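Long-range contacts in glycosyltransferase (Streptomyces halstedii, PDB 3WAD), which belongs to the GT-B structural class of glycosyltransferases, whose chain folds into two Rossmann-like domains, each built on a parallel beta sheet: residues B[247-252]-B[313-319]; B[307-312]-B[328-334]. The contacts are given in a common frame with arbitrary orientation. Residue numbers count along the deposited sequence, not the author numbering.

Interaction 1 (B[247-252]-B[313-319]); sequences RVCLTL and SCAAIVH
Neighbouring strands of a parallel sheet need not be close in sequence, and here 60 residues lie between two segments whose strands run side by side. Strand 247-251 and strand 316-319 approach to 4.7 Å between axes, their directions differing by 11°. Before its strand, Ser313 receives a weak hydrogen bond from Arg247 NH1 to its OG (3.3 Å), while that OG is also bonded to Leu310 O; a water bridges Arg247 N (2.8 Å) and Ser313 O (3.0 Å). Cys314 sets SG (chi1 m) 4.0 Å from Cys249 CB. At Ala315 the chain turns a corner (phi/psi -84/-18), yet Ala315 N donates to Arg247 O (2.7 Å). Extended conformation resumes at Ala316, whose O accepts from Cys249 N (3.0 Å); its CB meets Val248 CG2 at 4.1 Å. Ile317 pairs with Cys249 and shares its face, CD1 3.6 Å from Cys249 SG, both residues being chi1 t. Val318 pairs with Leu250 on the opposite face: Val318 N donates to Cys249 O (2.8 Å), Val318 O accepts from Thr251 N (3.0 Å), and Val318 CB touches Leu250 CD1 at 3.6 Å. His319 (chi1 p) then brings its CB to 3.3 Å from Thr251 OG1. With Asp279, Val281 and Thr283 bonded along the other edge of strand 247-251, this is the central strand pairing of a Rossmann-like sheet, strand order 3-2-1-4-5-6.

Interaction 2 (B[307-312]-B[328-334]); sequences LHALLP and NAIRYGV
Leu311, Tyr332 and His308 show how a one-turn helix can pack against the end of a longer one through side chains. Leu311 has the most surface covered: its N bonds Leu307 O (2.6 Å), completing a helical turn, and its CA-to-CB bond points toward helix 323-332. With chi1 m and chi2 t, its CD1 lies 3.6 Å from Asn328 CB; its CB sits 4.0 Å from Tyr332 CB and 4.2 Å from Val334 CG2. Tyr332 (chi1 m) turns its ring against the first segment, so that Pro312 CD covers one face and Pro312 CG comes 3.9 Å from Tyr332 CD1. His308 (chi1 p) brings CB to 3.2 Å from Tyr332 OH, a hydroxyl bonded to Glu30 of the second subunit. Val334 is placed by a Schellman motif at Gly333 (phi/psi 68/44), with Gly333 N bonded to Ile330 O (3.2 Å) and Val334 N to Ala329 O (2.9 Å). Such packing joins the helices before and after strand 314-319 of a Rossmann-like alpha/beta domain.

Overall arrangement
The two interactions illustrate successive layers of one alpha/beta domain, their centres about 9 Å apart. Along the chain, helix 307-310 leads into strand 314-319, which in turn leads into helix 323-332, so the segments of interactions 1 and 2 alternate. The helical layer rests on the sheet face that carries Cys249 and Ile317: Cys249 SG lies 3.7 Å from Leu310 CD2, and Ile317 CD1 lies 3.8 Å from Leu311 CD2. Val334 CG1 adds a third join, 3.7 Å from Ala316 CA. Interaction 1 is buried and touches no other chain, whereas interaction 2 reaches the second subunit through Tyr332, bonded to Glu30 of that subunit, and His308, packed on its Thr49; the adjacent Arg331 forms a salt bridge with the same Glu30.

Interaction 1 (B[247-252]-B[313-319])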
loop_
_atom_site.group_PDB
_atom_site.type_symbol
_atom_site.label_atom_id
_atom_site.label_comp_id
_atom_site.label_asym_id
_atom_site.label_seq_id
_atom_site.Cartn_x
_atom_site.Cartn_y
_atom_site.Cartn_z
ATOM N N ARG B 247 16.283 -24.506 -6.591
ATOM C CA ARG B 247 16.905 -23.200 -6.329
ATOM C C ARG B 247 17.114 -23.127 -4.840
ATOM O O ARG B 247 16.341 -23.720 -4.085
ATOM C CB ARG B 247 15.950 -22.097 -6.691
ATOM C CG ARG B 247 16.497 -21.049 -7.529
ATOM C CD ARG B 247 15.338 -20.404 -8.274
ATOM N NE ARG B 247 15.631 -20.309 -9.708
ATOM C CZ ARG B 247 14.863 -19.730 -10.632
ATOM N NH1 ARG B 247 13.726 -19.131 -10.317
ATOM N NH2 ARG B 247 15.274 -19.734 -11.877
ATOM N N VAL B 248 18.140 -22.393 -4.425
ATOM C CA VAL B 248 18.357 -22.122 -3.016
ATOM C C VAL B 248 18.650 -20.641 -2.913
ATOM O O VAL B 248 19.295 -20.073 -3.790
ATOM C CB VAL B 248 19.532 -22.942 -2.426
ATOM C CG1 VAL B 248 19.965 -22.411 -1.057
ATOM C CG2 VAL B 248 19.117 -24.438 -2.315
ATOM N N CYS B 249 18.163 -20.028 -1.830
ATOM C CA CYS B 249 18.250 -18.645 -1.657
ATOM C C CYS B 249 19.204 -18.472 -0.506
ATOM O O CYS B 249 19.014 -19.025 0.559
ATOM C CB CYS B 249 16.848 -18.082 -1.364
ATOM S SG CYS B 249 17.017 -16.384 -0.825
ATOM N N LEU B 250 20.260 -17.719 -0.748
ATOM C CA LEU B 250 21.297 -17.405 0.224
ATOM C C LEU B 250 21.349 -15.908 0.533
ATOM O O LEU B 250 21.720 -15.110 -0.314
ATOM C CB LEU B 250 22.660 -17.861 -0.331
ATOM C CG LEU B 250 23.881 -17.549 0.495
ATOM C CD1 LEU B 250 23.841 -18.346 1.849
ATOM C CD2 LEU B 250 25.195 -17.748 -0.344
ATOM N N THR B 251 20.984 -15.544 1.761
ATOM C CA THR B 251 20.962 -14.172 2.263
ATOM C C THR B 251 21.647 -14.183 3.618
ATOM O O THR B 251 20.983 -14.027 4.634
ATOM C CB THR B 251 19.487 -13.597 2.473
ATOM O OG1 THR B 251 18.717 -14.518 3.226
ATOM C CG2 THR B 251 18.769 -13.410 1.225
ATOM N N LEU B 252 22.955 -14.455 3.608
ATOM C CA LEU B 252 23.825 -14.544 4.792
ATOM C C LEU B 252 25.056 -13.611 4.633
ATOM O O LEU B 252 26.005 -13.634 5.432
ATOM C CB LEU B 252 24.280 -16.001 5.025
ATOM C CG LEU B 252 23.811 -16.774 6.254
ATOM C CD1 LEU B 252 24.913 -17.724 6.576
ATOM C CD2 LEU B 252 23.544 -15.884 7.465
ATOM N N SER B 313 9.837 -20.970 -5.853
ATOM C CA SER B 313 10.640 -21.914 -6.581
ATOM C C SER B 313 11.873 -22.441 -5.799
ATOM O O SER B 313 12.725 -23.056 -6.403
ATOM C CB SER B 313 11.085 -21.267 -7.902
ATOM O OG SER B 313 12.011 -20.213 -7.682
ATOM N N CYS B 314 11.981 -22.221 -4.482
ATOM C CA CYS B 314 13.256 -22.564 -3.779
ATOM C C CYS B 314 13.096 -23.786 -2.932
ATOM O O CYS B 314 12.110 -23.885 -2.248
ATOM C CB CYS B 314 13.741 -21.458 -2.840
ATOM S SG CYS B 314 14.422 -20.110 -3.748
ATOM N N ALA B 315 14.091 -24.663 -2.916
ATOM C CA ALA B 315 14.061 -25.815 -1.993
ATOM C C ALA B 315 14.583 -25.416 -0.612
ATOM O O ALA B 315 14.372 -26.138 0.349
ATOM C CB ALA B 315 14.902 -27.034 -2.560
ATOM N N ALA B 316 15.297 -24.294 -0.497
ATOM C CA ALA B 316 15.829 -23.917 0.822
ATOM C C ALA B 316 16.164 -22.441 0.880
ATOM O O ALA B 316 16.418 -21.826 -0.161
ATOM C CB ALA B 316 17.047 -24.776 1.175
ATOM N N ILE B 317 16.180 -21.872 2.078
ATOM C CA ILE B 317 16.730 -20.520 2.228
ATOM C C ILE B 317 17.655 -20.567 3.419
ATOM O O ILE B 317 17.328 -21.126 4.462
ATOM C CB ILE B 317 15.609 -19.432 2.457
ATOM C CG1 ILE B 317 16.221 -18.018 2.602
ATOM C CG2 ILE B 317 14.714 -19.854 3.601
ATOM C CD1 ILE B 317 15.232 -16.909 2.267
ATOM N N VAL B 318 18.801 -19.950 3.242
ATOM C CA VAL B 318 19.862 -19.873 4.259
ATOM C C VAL B 318 19.883 -18.456 4.710
ATOM O O VAL B 318 20.138 -17.574 3.868
ATOM C CB VAL B 318 21.260 -20.215 3.593
ATOM C CG1 VAL B 318 22.373 -20.248 4.632
ATOM C CG2 VAL B 318 21.181 -21.564 2.874
ATOM N N HIS B 319 19.668 -18.200 6.006
ATOM C CA HIS B 319 19.562 -16.804 6.418
ATOM C C HIS B 319 19.833 -16.627 7.933
ATOM O O HIS B 319 20.099 -17.617 8.649
ATOM C CB HIS B 319 18.176 -16.252 5.964
ATOM C CG HIS B 319 17.030 -16.759 6.776
ATOM N ND1 HIS B 319 16.522 -18.033 6.648
ATOM C CD2 HIS B 319 16.353 -16.186 7.792
ATOM C CE1 HIS B 319 15.533 -18.196 7.510
ATOM N NE2 HIS B 319 15.412 -17.092 8.218
HETATM O O HOH W 1 13.912 -25.698 -5.738
#

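Interaction 2 (B[307-312]-B[328-334])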
loop_
_atom_site.group_PDB
_atom_site.type_symbol
_atom_site.label_atom_id
_atom_site.label_comp_id
_atom_site.label_asym_id
_atom_site.label_seq_id
_atom_site.Cartn_x
_atom_site.Cartn_y
_atom_site.Cartn_z
ATOM N N LEU B 307 11.672 -11.766 -2.125
ATOM C CA LEU B 307 11.555 -13.125 -1.623
ATOM C C LEU B 307 10.259 -13.780 -2.053
ATOM O O LEU B 307 10.212 -14.967 -2.322
ATOM C CB LEU B 307 11.577 -13.121 -0.092
ATOM C CG LEU B 307 12.860 -13.487 0.647
ATOM C CD1 LEU B 307 14.105 -13.623 -0.245
ATOM C CD2 LEU B 307 13.075 -12.560 1.820
ATOM N N HIS B 308 9.172 -13.002 -2.062
ATOM C CA HIS B 308 7.888 -13.571 -2.420
ATOM C C HIS B 308 7.924 -13.916 -3.877
ATOM O O HIS B 308 7.191 -14.771 -4.246
ATOM C CB HIS B 308 6.753 -12.599 -2.147
ATOM C CG HIS B 308 6.976 -11.248 -2.755
ATOM N ND1 HIS B 308 6.333 -10.822 -3.899
ATOM C CD2 HIS B 308 7.785 -10.231 -2.373
ATOM C CE1 HIS B 308 6.742 -9.596 -4.203
ATOM N NE2 HIS B 308 7.623 -9.215 -3.287
ATOM N N ALA B 309 8.776 -13.309 -4.726
ATOM C CA ALA B 309 8.828 -13.832 -6.160
ATOM C C ALA B 309 9.747 -15.025 -6.303
ATOM O O ALA B 309 9.463 -15.955 -7.094
ATOM C CB ALA B 309 9.225 -12.780 -7.183
ATOM N N LEU B 310 10.810 -15.003 -5.493
ATOM C CA LEU B 310 11.841 -16.056 -5.485
ATOM C C LEU B 310 11.400 -17.336 -4.731
ATOM O O LEU B 310 11.489 -18.436 -5.270
ATOM C CB LEU B 310 13.181 -15.506 -4.892
ATOM C CG LEU B 310 14.381 -16.484 -4.861
ATOM C CD1 LEU B 310 14.792 -17.018 -6.246
ATOM C CD2 LEU B 310 15.575 -15.768 -4.202
ATOM N N LEU B 311 10.970 -17.204 -3.483
ATOM C CA LEU B 311 10.807 -18.394 -2.650
ATOM C C LEU B 311 9.865 -19.497 -3.174
ATOM O O LEU B 311 10.084 -20.633 -2.851
ATOM C CB LEU B 311 10.467 -18.050 -1.192
ATOM C CG LEU B 311 11.592 -17.420 -0.386
ATOM C CD1 LEU B 311 11.025 -17.160 0.941
ATOM C CD2 LEU B 311 12.828 -18.381 -0.289
ATOM N N PRO B 312 8.783 -19.168 -3.934
ATOM C CA PRO B 312 7.927 -20.274 -4.493
ATOM C C PRO B 312 8.687 -21.340 -5.315
ATOM O O PRO B 312 8.221 -22.481 -5.469
ATOM C CB PRO B 312 6.956 -19.523 -5.389
ATOM C CG PRO B 312 6.825 -18.176 -4.678
ATOM C CD PRO B 312 8.229 -17.846 -4.302
ATOM N N ASN B 328 8.566 -15.146 5.482
ATOM C CA ASN B 328 8.485 -15.558 4.089
ATOM C C ASN B 328 8.703 -17.095 3.923
ATOM O O ASN B 328 7.968 -17.771 3.144
ATOM C CB ASN B 328 9.532 -14.793 3.250
ATOM C CG ASN B 328 9.057 -13.455 2.796
ATOM O OD1 ASN B 328 8.329 -13.350 1.838
ATOM N ND2 ASN B 328 9.487 -12.408 3.482
ATOM N N ALA B 329 9.625 -17.673 4.704
ATOM C CA ALA B 329 9.847 -19.136 4.574
ATOM C C ALA B 329 8.609 -19.872 5.133
ATOM O O ALA B 329 8.251 -20.957 4.631
ATOM C CB ALA B 329 11.066 -19.594 5.350
ATOM N N ILE B 330 8.006 -19.295 6.178
ATOM C CA ILE B 330 6.735 -19.863 6.714
ATOM C C ILE B 330 5.650 -19.838 5.645
ATOM O O ILE B 330 5.016 -20.881 5.361
ATOM C CB ILE B 330 6.241 -19.129 7.944
ATOM C CG1 ILE B 330 7.180 -19.395 9.108
ATOM C CG2 ILE B 330 4.776 -19.602 8.353
ATOM C CD1 ILE B 330 6.644 -18.880 10.336
ATOM N N ARG B 331 5.434 -18.664 5.043
ATOM C CA ARG B 331 4.342 -18.475 4.116
ATOM C C ARG B 331 4.498 -19.320 2.831
ATOM O O ARG B 331 3.517 -19.828 2.283
ATOM C CB ARG B 331 4.186 -16.978 3.774
ATOM C CG ARG B 331 3.240 -16.672 2.658
ATOM C CD ARG B 331 3.191 -15.191 2.395
ATOM N NE ARG B 331 2.065 -14.856 1.535
ATOM C CZ ARG B 331 1.851 -13.650 0.998
ATOM N NH1 ARG B 331 2.728 -12.640 1.202
ATOM N NH2 ARG B 331 0.782 -13.468 0.209
ATOM N N TYR B 332 5.734 -19.458 2.343
ATOM C CA TYR B 332 5.995 -20.235 1.143
ATOM C C TYR B 332 6.396 -21.715 1.474
ATOM O O TYR B 332 6.648 -22.491 0.565
ATOM C CB TYR B 332 6.986 -19.501 0.180
ATOM C CG TYR B 332 6.370 -18.177 -0.241
ATOM C CD1 TYR B 332 5.229 -18.149 -1.102
ATOM C CD2 TYR B 332 6.802 -16.977 0.333
ATOM C CE1 TYR B 332 4.578 -16.930 -1.407
ATOM C CE2 TYR B 332 6.190 -15.763 0.009
ATOM C CZ TYR B 332 5.077 -15.750 -0.837
ATOM O OH TYR B 332 4.502 -14.575 -1.139
ATOM N N GLY B 333 6.430 -22.099 2.749
ATOM C CA GLY B 333 6.649 -23.547 3.108
ATOM C C GLY B 333 8.073 -24.023 2.759
ATOM O O GLY B 333 8.283 -25.107 2.170
ATOM N N VAL B 334 9.078 -23.202 3.079
ATOM C CA VAL B 334 10.416 -23.457 2.533
ATOM C C VAL B 334 11.331 -23.823 3.699
ATOM O O VAL B 334 11.401 -23.085 4.666
ATOM C CB VAL B 334 10.983 -22.212 1.706
ATOM C CG1 VAL B 334 12.392 -22.482 1.158
ATOM C CG2 VAL B 334 10.045 -21.850 0.506
#